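Local structure of protein STN1 (Saccharomyces cerevisiae, 3KEY) at residues 42-47 and 60-65. The protein regulates telomere length and protects chromosome ends, limiting telomerase loading through its interaction with Cdc13. Numbering follows the deposited sequence.
Sequences SFLFQQ and EKEAFR
Between residues 42-47 and 60-65 the backbones come closest at Leu-44 and Ala-63, whose CA atoms are 7.3 Å apart. Residues 42-47 lie on helix 31-47, whereas residues 60-65 lie within helix 56-73. Bonds from i+4 to i run within both segments, among them Gln-47 N to Phe-43 O at 3.1 Å and Phe-64 N to Glu-60 O at 2.9 Å. The contact itself is small and apolar, burying 109 Å² in all, and a single methyl group carries it. Leu-44 CG stands anti to its carbonyl carbon (chi1 -64°), and CD1 continues the extended side chain (chi2 -175°) across to the facing helix; CD2 turns off and stays farther from it. Leu-44 CD1 rests on the backbone of Ala-63, 3.7 Å from Ala-63 N, and beside that residue's methyl, 3.8 Å from Ala-63 CB. The short alanine side chain lets the leucine methyl come down onto the helix backbone. Both helices belong to the first of two winged helix-turn-helix modules in the C-terminal part of Stn1, a region that seems to mediate telomere-specific function; helix 56-73 leads on to strands 78-81 and 86-88, the antiparallel pair that corresponds to the wing in this fold. Glu-62 flanks the same methyl with its aliphatic portion: Leu-44 CD1 meets Glu-62 CG at 3.9 Å. With CG anti to the backbone N (chi1 172°) and the chain extended beyond it, the carboxylate is carried past the leucine, and its OE2 makes a long, weak ion pair with Lys-54. Earlier along helix 31-47, Leu-40 also packs on Ala-63, and Arg-34 and Thr-38 pair with the Glu-60 carboxylate, by a salt bridge and a hydrogen bond respectively.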
ATOM      1  N   SER A  42      14.629 -12.004  -9.487  1.00 36.95           N
ATOM      2  CA  SER A  42      14.683 -13.352 -10.046  1.00 38.36           C
ATOM      3  C   SER A  42      13.547 -13.505 -11.057  1.00 37.48           C
ATOM      4  O   SER A  42      13.671 -14.246 -12.028  1.00 37.05           O
ATOM      5  CB  SER A  42      14.594 -14.417  -8.946  1.00 36.67           C
ATOM      6  OG  SER A  42      13.256 -14.716  -8.611  1.00 43.23           O
ATOM      7  N   PHE A  43      12.442 -12.794 -10.839  1.00 37.66           N
ATOM      8  CA  PHE A  43      11.337 -12.845 -11.786  1.00 37.28           C
ATOM      9  C   PHE A  43      11.757 -12.108 -13.059  1.00 39.12           C
ATOM     10  O   PHE A  43      11.503 -12.582 -14.171  1.00 40.07           O
ATOM     11  CB  PHE A  43      10.073 -12.199 -11.205  1.00 38.56           C
ATOM     12  CG  PHE A  43       8.960 -12.020 -12.216  1.00 39.34           C
ATOM     13  CD1 PHE A  43       8.695 -10.765 -12.769  1.00 40.30           C
ATOM     14  CD2 PHE A  43       8.202 -13.108 -12.638  1.00 39.74           C
ATOM     15  CE1 PHE A  43       7.690 -10.599 -13.732  1.00 39.46           C
ATOM     16  CE2 PHE A  43       7.195 -12.957 -13.600  1.00 40.71           C
ATOM     17  CZ  PHE A  43       6.940 -11.698 -14.148  1.00 40.83           C
ATOM     18  N   LEU A  44      12.412 -10.957 -12.900  1.00 38.27           N
ATOM     19  CA  LEU A  44      12.853 -10.181 -14.060  1.00 39.28           C
ATOM     20  C   LEU A  44      13.879 -10.959 -14.892  1.00 37.76           C
ATOM     21  O   LEU A  44      13.901 -10.852 -16.120  1.00 37.62           O
ATOM     22  CB  LEU A  44      13.447  -8.826 -13.628  1.00 39.61           C
ATOM     23  CG  LEU A  44      12.499  -7.826 -12.945  1.00 42.10           C
ATOM     24  CD1 LEU A  44      13.235  -6.513 -12.704  1.00 42.51           C
ATOM     25  CD2 LEU A  44      11.267  -7.590 -13.814  1.00 42.30           C
ATOM     26  N   PHE A  45      14.730 -11.738 -14.227  1.00 36.99           N
ATOM     27  CA  PHE A  45      15.718 -12.532 -14.951  1.00 35.72           C
ATOM     28  C   PHE A  45      15.019 -13.506 -15.905  1.00 36.06           C
ATOM     29  O   PHE A  45      15.417 -13.645 -17.065  1.00 35.44           O
ATOM     30  CB  PHE A  45      16.597 -13.323 -13.978  1.00 37.35           C
ATOM     31  CG  PHE A  45      17.622 -14.192 -14.661  1.00 37.16           C
ATOM     32  CD1 PHE A  45      18.829 -13.658 -15.090  1.00 37.87           C
ATOM     33  CD2 PHE A  45      17.362 -15.537 -14.900  1.00 36.54           C
ATOM     34  CE1 PHE A  45      19.769 -14.456 -15.754  1.00 39.35           C
ATOM     35  CE2 PHE A  45      18.290 -16.340 -15.560  1.00 37.64           C
ATOM     36  CZ  PHE A  45      19.496 -15.796 -15.987  1.00 38.53           C
ATOM     37  N   GLN A  46      13.974 -14.172 -15.417  1.00 36.59           N
ATOM     38  CA  GLN A  46      13.232 -15.131 -16.232  1.00 39.47           C
ATOM     39  C   GLN A  46      12.522 -14.462 -17.392  1.00 41.27           C
ATOM     40  O   GLN A  46      12.384 -15.056 -18.461  1.00 42.21           O
ATOM     41  CB  GLN A  46      12.175 -15.869 -15.403  1.00 40.21           C
ATOM     42  CG  GLN A  46      12.671 -16.435 -14.091  1.00 44.79           C
ATOM     43  CD  GLN A  46      11.910 -17.685 -13.671  1.00 47.58           C
ATOM     44  OE1 GLN A  46      10.708 -17.813 -13.923  1.00 48.93           O
ATOM     45  NE2 GLN A  46      12.609 -18.612 -13.016  1.00 47.66           N
ATOM     46  N   GLN A  47      12.069 -13.228 -17.174  1.00 41.54           N
ATOM     47  CA  GLN A  47      11.341 -12.478 -18.193  1.00 42.46           C
ATOM     48  C   GLN A  47      12.200 -11.836 -19.281  1.00 43.04           C
ATOM     49  O   GLN A  47      11.665 -11.309 -20.258  1.00 42.43           O
ATOM     50  CB  GLN A  47      10.482 -11.400 -17.529  1.00 41.85           C
ATOM     51  CG  GLN A  47       9.443 -11.958 -16.580  1.00 42.52           C
ATOM     52  CD  GLN A  47       8.532 -12.972 -17.249  1.00 44.03           C
ATOM     53  OE1 GLN A  47       8.477 -14.136 -16.846  1.00 46.46           O
ATOM     54  NE2 GLN A  47       7.815 -12.538 -18.278  1.00 41.43           N
ATOM     55  N   GLU A  60      18.243  -6.222 -10.147  1.00 38.22           N
ATOM     56  CA  GLU A  60      17.772  -5.820  -8.819  1.00 39.08           C
ATOM     57  C   GLU A  60      17.481  -4.317  -8.765  1.00 39.82           C
ATOM     58  O   GLU A  60      16.469  -3.883  -8.204  1.00 38.29           O
ATOM     59  CB  GLU A  60      18.812  -6.163  -7.743  1.00 41.14           C
ATOM     60  CG  GLU A  60      18.987  -7.655  -7.475  1.00 43.75           C
ATOM     61  CD  GLU A  60      20.021  -7.929  -6.400  1.00 46.08           C
ATOM     62  OE1 GLU A  60      21.151  -7.417  -6.526  1.00 49.23           O
ATOM     63  OE2 GLU A  60      19.712  -8.654  -5.429  1.00 48.06           O
ATOM     64  N   LYS A  61      18.373  -3.520  -9.342  1.00 39.81           N
ATOM     65  CA  LYS A  61      18.175  -2.081  -9.355  1.00 40.05           C
ATOM     66  C   LYS A  61      16.949  -1.732 -10.195  1.00 40.12           C
ATOM     67  O   LYS A  61      16.224  -0.792  -9.881  1.00 39.29           O
ATOM     68  CB  LYS A  61      19.439  -1.390  -9.863  1.00 41.52           C
ATOM     69  CG  LYS A  61      20.555  -1.465  -8.829  1.00 44.87           C
ATOM     70  CD  LYS A  61      21.881  -0.929  -9.321  1.00 49.04           C
ATOM     71  CE  LYS A  61      22.912  -0.985  -8.192  1.00 51.45           C
ATOM     72  NZ  LYS A  61      24.247  -0.483  -8.626  1.00 55.26           N
ATOM     73  N   GLU A  62      16.699  -2.514 -11.242  1.00 39.83           N
ATOM     74  CA  GLU A  62      15.530  -2.296 -12.088  1.00 40.46           C
ATOM     75  C   GLU A  62      14.258  -2.716 -11.331  1.00 40.43           C
ATOM     76  O   GLU A  62      13.199  -2.093 -11.476  1.00 38.14           O
ATOM     77  CB  GLU A  62      15.664  -3.099 -13.385  1.00 42.93           C
ATOM     78  CG  GLU A  62      14.424  -3.101 -14.255  1.00 49.20           C
ATOM     79  CD  GLU A  62      14.643  -3.803 -15.594  1.00 54.15           C
ATOM     80  OE1 GLU A  62      13.642  -4.051 -16.301  1.00 55.40           O
ATOM     81  OE2 GLU A  62      15.812  -4.098 -15.942  1.00 55.32           O
ATOM     82  N   ALA A  63      14.369  -3.766 -10.520  1.00 38.55           N
ATOM     83  CA  ALA A  63      13.229  -4.249  -9.742  1.00 39.30           C
ATOM     84  C   ALA A  63      12.843  -3.211  -8.696  1.00 39.41           C
ATOM     85  O   ALA A  63      11.663  -2.917  -8.502  1.00 37.50           O
ATOM     86  CB  ALA A  63      13.573  -5.577  -9.051  1.00 37.84           C
ATOM     87  N   PHE A  64      13.855  -2.672  -8.022  1.00 38.43           N
ATOM     88  CA  PHE A  64      13.661  -1.673  -6.983  1.00 39.97           C
ATOM     89  C   PHE A  64      12.989  -0.426  -7.557  1.00 41.31           C
ATOM     90  O   PHE A  64      12.080   0.130  -6.948  1.00 40.21           O
ATOM     91  CB  PHE A  64      15.013  -1.312  -6.375  1.00 39.09           C
ATOM     92  CG  PHE A  64      14.951  -0.207  -5.365  1.00 40.05           C
ATOM     93  CD1 PHE A  64      14.248  -0.366  -4.179  1.00 38.70           C
ATOM     94  CD2 PHE A  64      15.619   0.993  -5.593  1.00 41.80           C
ATOM     95  CE1 PHE A  64      14.213   0.651  -3.231  1.00 40.72           C
ATOM     96  CE2 PHE A  64      15.590   2.018  -4.648  1.00 42.42           C
ATOM     97  CZ  PHE A  64      14.883   1.843  -3.464  1.00 40.07           C
ATOM     98  N   ARG A  65      13.440   0.001  -8.731  1.00 41.37           N
ATOM     99  CA  ARG A  65      12.872   1.170  -9.383  1.00 42.50           C
ATOM    100  C   ARG A  65      11.421   0.913  -9.773  1.00 41.87           C
ATOM    101  O   ARG A  65      10.577   1.804  -9.661  1.00 39.61           O
ATOM    102  CB  ARG A  65      13.679   1.518 -10.630  1.00 46.80           C
ATOM    103  CG  ARG A  65      13.095   2.662 -11.456  1.00 53.16           C
ATOM    104  CD  ARG A  65      13.089   2.299 -12.936  1.00 57.73           C
ATOM    105  NE  ARG A  65      14.414   1.882 -13.395  1.00 62.28           N
ATOM    106  CZ  ARG A  65      14.636   1.124 -14.467  1.00 64.18           C
ATOM    107  NH1 ARG A  65      13.616   0.694 -15.204  1.00 64.34           N
ATOM    108  NH2 ARG A  65      15.878   0.781 -14.793  1.00 63.52           N
TER